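Local atomic coordinates of putative glycosyltransferase (GalT1) (Streptococcus parasanguinis, PDB entry 4PHR), a protein that probably acts as a glycosyltransferase, its GT-D-fold domain binding the nucleotide UDP together with manganese. Residues C176-I188 against M204-L216. Residues are numbered along the deposited sequence; the frame is centred on the assembly and turned at random.
Sequences CPSKNAFQYYDEI and MLGPTAKVLVADL. With UDP (uridine-5'-diphosphate), chain B.
Tyr185 reaches Asp215 through a hydrogen bond of only 2.4 Å, OH to OD2, short enough that its exact length should be read with caution, and the ring that carries it is a knob lodged among Thr208, Val211, Leu212 and Asp215 of helix 206-218. With CG anti to the backbone N (chi1 -180°), the ring extends from the first turn of helix 185-195 to the neighbouring helix. Thr208 CG2 meets the ring edge at CD1, and Leu212 lies at that edge too, while Val211 CG1 comes in obliquely, 3.5 Å from CZ. The carboxylate of Asp215 is turned 64° from the ring plane; its other oxygen, OD1, forms a salt bridge with Arg59, so each oxygen has its own partner.

Nearer the nucleotide, Leu205 carries an apolar patch. Its CD2 touches Ala181 CB at 4.0 Å and faces Ile188 CD1 tip to tip, whereas its CD1 touches both Cys176 CB and the uracil, 3.5 Å from UDP O2. The loop after strand 170-176 reads the base with backbone atoms: Pro177 O accepts from UDP N3 in a nearly straight bond (2.9 Å, 169°), and Ala181 N donates to UDP O4. From the other segment, Gly206 N binds O5' and Lys210 NZ grips O2A of the alpha phosphate at 3.0 Å, with Asp225 as a second partner for the ammonium.

That loop and the beginning of helix 206-218 thus hold base and alpha phosphate of one nucleotide, while the helices behind them pack together. The donor and acceptor pattern matches the imide edge of uracil, while the lysine probably offsets phosphate charge.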
ATOM      1  N   CYS A 176      -6.857  13.532   3.103  1.00 12.07           N
ATOM      2  CA  CYS A 176      -8.064  13.161   2.392  1.00 15.32           C
ATOM      3  C   CYS A 176      -9.029  12.410   3.306  1.00 14.69           C
ATOM      4  O   CYS A 176      -8.707  12.133   4.468  1.00 13.91           O
ATOM      5  CB  CYS A 176      -7.677  12.280   1.207  1.00 14.32           C
ATOM      6  SG  CYS A 176      -6.448  13.045   0.091  1.00 16.53           S
ATOM      7  N   PRO A 177     -10.216  12.056   2.782  1.00 14.77           N
ATOM      8  CA  PRO A 177     -11.144  11.320   3.645  1.00 16.44           C
ATOM      9  C   PRO A 177     -10.597   9.952   4.043  1.00 14.61           C
ATOM     10  O   PRO A 177      -9.930   9.295   3.234  1.00 12.99           O
ATOM     11  CB  PRO A 177     -12.391  11.171   2.765  1.00 18.40           C
ATOM     12  CG  PRO A 177     -12.312  12.332   1.824  1.00 20.31           C
ATOM     13  CD  PRO A 177     -10.845  12.449   1.509  1.00 16.37           C
ATOM     14  N   SER A 178     -10.868   9.545   5.280  1.00 13.86           N
ATOM     15  CA  SER A 178     -10.421   8.254   5.791  1.00 14.90           C
ATOM     16  C   SER A 178     -11.237   7.096   5.233  1.00 15.83           C
ATOM     17  O   SER A 178     -10.848   5.942   5.350  1.00 15.11           O
ATOM     18  CB  SER A 178     -10.477   8.238   7.316  1.00 16.40           C
ATOM     19  OG  SER A 178     -11.801   8.478   7.768  1.00 20.27           O
ATOM     20  N   LYS A 179     -12.375   7.409   4.629  1.00 15.79           N
ATOM     21  CA  LYS A 179     -13.168   6.400   3.938  1.00 16.11           C
ATOM     22  C   LYS A 179     -13.799   7.015   2.691  1.00 14.68           C
ATOM     23  O   LYS A 179     -14.059   8.217   2.643  1.00 15.99           O
ATOM     24  CB  LYS A 179     -14.228   5.803   4.868  1.00 26.92           C
ATOM     25  CG  LYS A 179     -15.322   6.762   5.280  1.00 31.79           C
ATOM     26  CD  LYS A 179     -16.301   6.080   6.224  1.00 34.54           C
ATOM     27  CE  LYS A 179     -17.648   6.788   6.239  1.00 42.41           C
ATOM     28  NZ  LYS A 179     -17.513   8.241   6.531  1.00 47.83           N
ATOM     29  N   ASN A 180     -14.046   6.187   1.684  1.00 13.37           N
ATOM     30  CA  ASN A 180     -14.679   6.655   0.448  1.00 13.72           C
ATOM     31  C   ASN A 180     -13.955   7.827  -0.195  1.00 13.94           C
ATOM     32  O   ASN A 180     -14.587   8.754  -0.705  1.00 17.72           O
ATOM     33  CB  ASN A 180     -16.150   7.005   0.676  1.00 17.47           C
ATOM     34  CG  ASN A 180     -17.001   5.776   0.834  1.00 22.13           C
ATOM     35  OD1 ASN A 180     -16.591   4.672   0.472  1.00 19.10           O
ATOM     36  ND2 ASN A 180     -18.190   5.950   1.384  1.00 32.48           N
ATOM     37  N   ALA A 181     -12.627   7.787  -0.181  1.00 11.86           N
ATOM     38  CA  ALA A 181     -11.863   8.874  -0.768  1.00 14.56           C
ATOM     39  C   ALA A 181     -12.098   8.989  -2.272  1.00 14.41           C
ATOM     40  O   ALA A 181     -11.909  10.060  -2.848  1.00 15.81           O
ATOM     41  CB  ALA A 181     -10.387   8.713  -0.466  1.00 14.77           C
ATOM     42  N   PHE A 182     -12.521   7.903  -2.913  1.00 12.90           N
ATOM     43  CA  PHE A 182     -12.667   7.940  -4.365  1.00 15.00           C
ATOM     44  C   PHE A 182     -13.686   8.978  -4.825  1.00 18.16           C
ATOM     45  O   PHE A 182     -13.584   9.510  -5.929  1.00 20.37           O
ATOM     46  CB  PHE A 182     -13.012   6.571  -4.963  1.00 15.65           C
ATOM     47  CG  PHE A 182     -12.944   6.560  -6.470  1.00 16.23           C
ATOM     48  CD1 PHE A 182     -11.718   6.629  -7.116  1.00 17.83           C
ATOM     49  CD2 PHE A 182     -14.099   6.527  -7.234  1.00 19.82           C
ATOM     50  CE1 PHE A 182     -11.645   6.644  -8.504  1.00 25.12           C
ATOM     51  CE2 PHE A 182     -14.037   6.549  -8.622  1.00 22.35           C
ATOM     52  CZ  PHE A 182     -12.809   6.608  -9.256  1.00 23.04           C
ATOM     53  N   GLN A 183     -14.648   9.279  -3.967  1.00 17.87           N
ATOM     54  CA  GLN A 183     -15.635  10.298  -4.294  1.00 24.25           C
ATOM     55  C   GLN A 183     -14.983  11.636  -4.633  1.00 21.56           C
ATOM     56  O   GLN A 183     -15.522  12.428  -5.408  1.00 23.36           O
ATOM     57  CB  GLN A 183     -16.609  10.490  -3.142  1.00 26.11           C
ATOM     58  CG  GLN A 183     -17.642  11.547  -3.455  1.00 35.62           C
ATOM     59  CD  GLN A 183     -18.670  11.696  -2.367  1.00 49.06           C
ATOM     60  OE1 GLN A 183     -19.450  10.779  -2.104  1.00 54.85           O
ATOM     61  NE2 GLN A 183     -18.682  12.858  -1.725  1.00 49.05           N
ATOM     62  N   TYR A 184     -13.820  11.888  -4.048  1.00 18.15           N
ATOM     63  CA  TYR A 184     -13.132  13.157  -4.229  1.00 17.74           C
ATOM     64  C   TYR A 184     -11.935  13.016  -5.153  1.00 17.32           C
ATOM     65  O   TYR A 184     -11.031  13.850  -5.124  1.00 17.59           O
ATOM     66  CB  TYR A 184     -12.692  13.707  -2.869  1.00 19.11           C
ATOM     67  CG  TYR A 184     -13.856  13.945  -1.939  1.00 22.56           C
ATOM     68  CD1 TYR A 184     -14.310  12.943  -1.090  1.00 26.78           C
ATOM     69  CD2 TYR A 184     -14.521  15.164  -1.932  1.00 29.11           C
ATOM     70  CE1 TYR A 184     -15.388  13.155  -0.250  1.00 32.55           C
ATOM     71  CE2 TYR A 184     -15.595  15.385  -1.095  1.00 30.29           C
ATOM     72  CZ  TYR A 184     -16.024  14.377  -0.258  1.00 35.66           C
ATOM     73  OH  TYR A 184     -17.094  14.595   0.574  1.00 40.84           O
ATOM     74  N   TYR A 185     -11.940  11.980  -5.993  1.00 16.76           N
ATOM     75  CA  TYR A 185     -10.741  11.654  -6.755  1.00 18.48           C
ATOM     76  C   TYR A 185     -10.188  12.802  -7.606  1.00 18.13           C
ATOM     77  O   TYR A 185      -8.982  13.074  -7.571  1.00 18.31           O
ATOM     78  CB  TYR A 185     -10.917  10.422  -7.639  1.00 18.03           C
ATOM     79  CG  TYR A 185      -9.643  10.154  -8.387  1.00 20.67           C
ATOM     80  CD1 TYR A 185      -8.544   9.613  -7.731  1.00 22.40           C
ATOM     81  CD2 TYR A 185      -9.507  10.502  -9.722  1.00 23.32           C
ATOM     82  CE1 TYR A 185      -7.355   9.398  -8.394  1.00 25.18           C
ATOM     83  CE2 TYR A 185      -8.319  10.291 -10.396  1.00 24.17           C
ATOM     84  CZ  TYR A 185      -7.246   9.741  -9.724  1.00 25.33           C
ATOM     85  OH  TYR A 185      -6.062   9.524 -10.383  1.00 30.58           O
ATOM     86  N   ASP A 186     -11.047  13.454  -8.387  1.00 18.88           N
ATOM     87  CA  ASP A 186     -10.576  14.521  -9.266  1.00 25.76           C
ATOM     88  C   ASP A 186      -9.860  15.626  -8.486  1.00 23.33           C
ATOM     89  O   ASP A 186      -8.810  16.115  -8.912  1.00 22.42           O
ATOM     90  CB  ASP A 186     -11.720  15.115 -10.100  1.00 26.64           C
ATOM     91  CG  ASP A 186     -12.225  14.162 -11.174  1.00 33.18           C
ATOM     92  OD1 ASP A 186     -11.557  13.144 -11.456  1.00 34.58           O
ATOM     93  OD2 ASP A 186     -13.293  14.449 -11.756  1.00 42.32           O
ATOM     94  N   GLU A 187     -10.426  16.015  -7.348  1.00 20.97           N
ATOM     95  CA  GLU A 187      -9.795  17.034  -6.509  1.00 23.39           C
ATOM     96  C   GLU A 187      -8.466  16.548  -5.913  1.00 17.54           C
ATOM     97  O   GLU A 187      -7.489  17.303  -5.844  1.00 18.60           O
ATOM     98  CB  GLU A 187     -10.734  17.495  -5.390  1.00 25.30           C
ATOM     99  CG  GLU A 187     -10.132  18.587  -4.506  1.00 27.25           C
ATOM    100  CD  GLU A 187     -11.033  18.983  -3.353  1.00 34.47           C
ATOM    101  OE1 GLU A 187     -12.056  18.303  -3.131  1.00 39.58           O
ATOM    102  OE2 GLU A 187     -10.717  19.984  -2.668  1.00 37.24           O
ATOM    103  N   ILE A 188      -8.431  15.293  -5.468  1.00 16.62           N
ATOM    104  CA  ILE A 188      -7.204  14.743  -4.920  1.00 15.98           C
ATOM    105  C   ILE A 188      -6.099  14.752  -5.971  1.00 16.08           C
ATOM    106  O   ILE A 188      -4.977  15.184  -5.693  1.00 16.36           O
ATOM    107  CB  ILE A 188      -7.413  13.318  -4.379  1.00 16.03           C
ATOM    108  CG1 ILE A 188      -8.389  13.354  -3.192  1.00 17.10           C
ATOM    109  CG2 ILE A 188      -6.074  12.716  -3.968  1.00 17.93           C
ATOM    110  CD1 ILE A 188      -8.948  11.992  -2.787  1.00 16.64           C
ATOM    111  N   MET A 204      -1.059   6.746   0.851  1.00  9.42           N
ATOM    112  CA  MET A 204      -1.625   5.779   1.786  1.00  9.59           C
ATOM    113  C   MET A 204      -3.132   6.014   1.772  1.00  8.61           C
ATOM    114  O   MET A 204      -3.657   6.801   2.560  1.00  9.64           O
ATOM    115  CB  MET A 204      -1.046   5.958   3.199  1.00 10.25           C
ATOM    116  CG  MET A 204       0.469   5.751   3.293  1.00 10.55           C
ATOM    117  SD  MET A 204       1.431   7.151   2.645  1.00 13.03           S
ATOM    118  CE  MET A 204       2.930   7.041   3.619  1.00 14.49           C
ATOM    119  N   LEU A 205      -3.829   5.348   0.853  1.00  9.64           N
ATOM    120  CA  LEU A 205      -5.197   5.753   0.552  1.00 10.21           C
ATOM    121  C   LEU A 205      -6.032   4.634  -0.074  1.00  9.93           C
ATOM    122  O   LEU A 205      -6.879   4.882  -0.929  1.00 12.13           O
ATOM    123  CB  LEU A 205      -5.210   7.015  -0.336  1.00 11.98           C
ATOM    124  CG  LEU A 205      -6.427   7.932  -0.163  1.00 13.82           C
ATOM    125  CD1 LEU A 205      -6.384   8.671   1.178  1.00 12.74           C
ATOM    126  CD2 LEU A 205      -6.525   8.925  -1.319  1.00 16.34           C
ATOM    127  N   GLY A 206      -5.810   3.405   0.375  1.00  9.93           N
ATOM    128  CA  GLY A 206      -6.642   2.303  -0.069  1.00 10.63           C
ATOM    129  C   GLY A 206      -6.703   2.191  -1.582  1.00 10.12           C
ATOM    130  O   GLY A 206      -5.695   2.423  -2.261  1.00 12.54           O
ATOM    131  N   PRO A 207      -7.874   1.806  -2.128  1.00  9.63           N
ATOM    132  CA  PRO A 207      -7.953   1.596  -3.582  1.00 11.48           C
ATOM    133  C   PRO A 207      -7.751   2.879  -4.379  1.00 10.95           C
ATOM    134  O   PRO A 207      -7.249   2.834  -5.512  1.00 11.02           O
ATOM    135  CB  PRO A 207      -9.373   1.050  -3.792  1.00 15.24           C
ATOM    136  CG  PRO A 207     -10.110   1.419  -2.561  1.00 20.65           C
ATOM    137  CD  PRO A 207      -9.122   1.435  -1.442  1.00 12.71           C
ATOM    138  N   THR A 208      -8.130   4.009  -3.796  1.00 10.59           N
ATOM    139  CA  THR A 208      -7.954   5.287  -4.463  1.00 10.91           C
ATOM    140  C   THR A 208      -6.473   5.557  -4.740  1.00 11.38           C
ATOM    141  O   THR A 208      -6.120   6.171  -5.753  1.00 12.74           O
ATOM    142  CB  THR A 208      -8.591   6.426  -3.652  1.00 11.81           C
ATOM    143  OG1 THR A 208      -9.984   6.139  -3.470  1.00 13.40           O
ATOM    144  CG2 THR A 208      -8.445   7.762  -4.372  1.00 14.70           C
ATOM    145  N   ALA A 209      -5.610   5.091  -3.840  1.00 11.33           N
ATOM    146  CA  ALA A 209      -4.164   5.261  -3.999  1.00 12.00           C
ATOM    147  C   ALA A 209      -3.665   4.687  -5.324  1.00 12.71           C
ATOM    148  O   ALA A 209      -2.766   5.244  -5.945  1.00 11.71           O
ATOM    149  CB  ALA A 209      -3.410   4.615  -2.835  1.00 13.38           C
ATOM    150  N   LYS A 210      -4.241   3.573  -5.762  1.00 10.93           N
ATOM    151  CA  LYS A 210      -3.738   2.911  -6.963  1.00 12.58           C
ATOM    152  C   LYS A 210      -4.032   3.752  -8.205  1.00 11.54           C
ATOM    153  O   LYS A 210      -3.195   3.874  -9.112  1.00 13.34           O
ATOM    154  CB  LYS A 210      -4.313   1.505  -7.098  1.00 14.31           C
ATOM    155  CG  LYS A 210      -3.853   0.538  -5.984  1.00 20.69           C
ATOM    156  CD  LYS A 210      -4.720   0.667  -4.746  1.00 21.60           C
ATOM    157  CE  LYS A 210      -4.384  -0.344  -3.644  1.00 13.78           C
ATOM    158  NZ  LYS A 210      -3.317   0.076  -2.688  1.00 14.33           N
ATOM    159  N   VAL A 211      -5.223   4.334  -8.245  1.00 12.79           N
ATOM    160  CA  VAL A 211      -5.610   5.168  -9.374  1.00 13.32           C
ATOM    161  C   VAL A 211      -4.756   6.434  -9.377  1.00 14.00           C
ATOM    162  O   VAL A 211      -4.271   6.870 -10.425  1.00 15.71           O
ATOM    163  CB  VAL A 211      -7.107   5.528  -9.330  1.00 15.54           C
ATOM    164  CG1 VAL A 211      -7.506   6.330 -10.577  1.00 17.64           C
ATOM    165  CG2 VAL A 211      -7.947   4.258  -9.232  1.00 17.14           C
ATOM    166  N   LEU A 212      -4.559   7.009  -8.196  1.00 13.31           N
ATOM    167  CA  LEU A 212      -3.738   8.207  -8.069  1.00 14.70           C
ATOM    168  C   LEU A 212      -2.320   7.942  -8.567  1.00 13.88           C
ATOM    169  O   LEU A 212      -1.781   8.713  -9.366  1.00 14.75           O
ATOM    170  CB  LEU A 212      -3.707   8.678  -6.610  1.00 15.47           C
ATOM    171  CG  LEU A 212      -3.030  10.027  -6.349  1.00 20.28           C
ATOM    172  CD1 LEU A 212      -3.727  11.122  -7.143  1.00 26.48           C
ATOM    173  CD2 LEU A 212      -3.023  10.360  -4.860  1.00 20.54           C
ATOM    174  N   VAL A 213      -1.708   6.852  -8.110  1.00 12.14           N
ATOM    175  CA  VAL A 213      -0.346   6.534  -8.541  1.00 13.09           C
ATOM    176  C   VAL A 213      -0.277   6.335 -10.062  1.00 17.57           C
ATOM    177  O   VAL A 213       0.624   6.840 -10.728  1.00 15.75           O
ATOM    178  CB  VAL A 213       0.217   5.305  -7.781  1.00 12.86           C
ATOM    179  CG1 VAL A 213       1.490   4.788  -8.449  1.00 13.96           C
ATOM    180  CG2 VAL A 213       0.479   5.669  -6.313  1.00 15.03           C
ATOM    181  N   ALA A 214      -1.237   5.598 -10.610  1.00 14.92           N
ATOM    182  CA  ALA A 214      -1.284   5.369 -12.052  1.00 15.86           C
ATOM    183  C   ALA A 214      -1.338   6.687 -12.820  1.00 20.25           C
ATOM    184  O   ALA A 214      -0.577   6.890 -13.770  1.00 20.62           O
ATOM    185  CB  ALA A 214      -2.467   4.487 -12.411  1.00 16.99           C
ATOM    186  N   ASP A 215      -2.222   7.590 -12.405  1.00 17.99           N
ATOM    187  CA  ASP A 215      -2.380   8.862 -13.117  1.00 19.84           C
ATOM    188  C   ASP A 215      -1.179   9.795 -12.938  1.00 22.33           C
ATOM    189  O   ASP A 215      -0.795  10.501 -13.869  1.00 24.95           O
ATOM    190  CB  ASP A 215      -3.673   9.569 -12.703  1.00 24.31           C
ATOM    191  CG  ASP A 215      -4.925   8.876 -13.231  1.00 27.55           C
ATOM    192  OD1 ASP A 215      -4.815   8.002 -14.125  1.00 28.82           O
ATOM    193  OD2 ASP A 215      -6.031   9.223 -12.757  1.00 24.59           O
ATOM    194  N   LEU A 216      -0.599   9.816 -11.740  1.00 21.02           N
ATOM    195  CA  LEU A 216       0.594  10.620 -11.463  1.00 23.94           C
ATOM    196  C   LEU A 216       1.772  10.128 -12.310  1.00 24.21           C
ATOM    197  O   LEU A 216       2.581  10.921 -12.794  1.00 24.75           O
ATOM    198  CB  LEU A 216       0.963  10.527  -9.979  1.00 24.92           C
ATOM    199  CG  LEU A 216       0.794  11.649  -8.951  1.00 33.16           C
ATOM    200  CD1 LEU A 216      -0.057  12.825  -9.421  1.00 26.33           C
ATOM    201  CD2 LEU A 216       0.276  11.061  -7.632  1.00 23.24           C
TER
HETATM  202  N1  UDP B 301      -7.372   5.001   3.508  1.00 10.07           N
HETATM  203  C2  UDP B 301      -7.869   6.281   3.538  1.00 10.76           C
HETATM  204  N3  UDP B 301      -9.009   6.589   2.835  1.00 10.41           N
HETATM  205  C4  UDP B 301      -9.656   5.628   2.095  1.00 10.94           C
HETATM  206  C5  UDP B 301      -9.153   4.328   2.058  1.00 10.90           C
HETATM  207  C6  UDP B 301      -8.087   4.013   2.894  1.00 10.42           C
HETATM  208  O2  UDP B 301      -7.318   7.151   4.211  1.00 12.09           O
HETATM  209  O4  UDP B 301     -10.661   5.961   1.458  1.00 12.91           O
HETATM  210  C1' UDP B 301      -6.106   4.719   4.202  1.00 10.22           C
HETATM  211  C2' UDP B 301      -6.121   3.971   5.508  1.00 10.86           C
HETATM  212  O2' UDP B 301      -6.433   4.841   6.576  1.00 13.09           O
HETATM  213  C3' UDP B 301      -4.691   3.481   5.567  1.00 10.92           C
HETATM  214  C4' UDP B 301      -4.364   3.214   4.107  1.00 10.86           C
HETATM  215  O4' UDP B 301      -5.369   3.880   3.336  1.00  9.51           O
HETATM  216  O3' UDP B 301      -3.847   4.510   6.035  1.00 12.99           O
HETATM  217  C5' UDP B 301      -4.341   1.724   3.790  1.00  9.99           C
HETATM  218  O5' UDP B 301      -4.108   1.560   2.397  1.00  9.73           O
HETATM  219  PA  UDP B 301      -4.058   0.109   1.702  1.00  8.83           P
HETATM  220  O1A UDP B 301      -5.391  -0.520   1.776  1.00 12.18           O
HETATM  221  O2A UDP B 301      -3.507   0.326   0.342  1.00 10.56           O
HETATM  222  O3A UDP B 301      -3.033  -0.680   2.677  1.00  9.39           O
HETATM  223  PB  UDP B 301      -2.326  -2.146   2.594  1.00  8.65           P
HETATM  224  O1B UDP B 301      -3.049  -2.994   3.586  1.00 11.59           O
HETATM  225  O2B UDP B 301      -0.929  -1.875   3.008  1.00 10.30           O
HETATM  226  O3B UDP B 301      -2.462  -2.676   1.200  1.00 10.49           O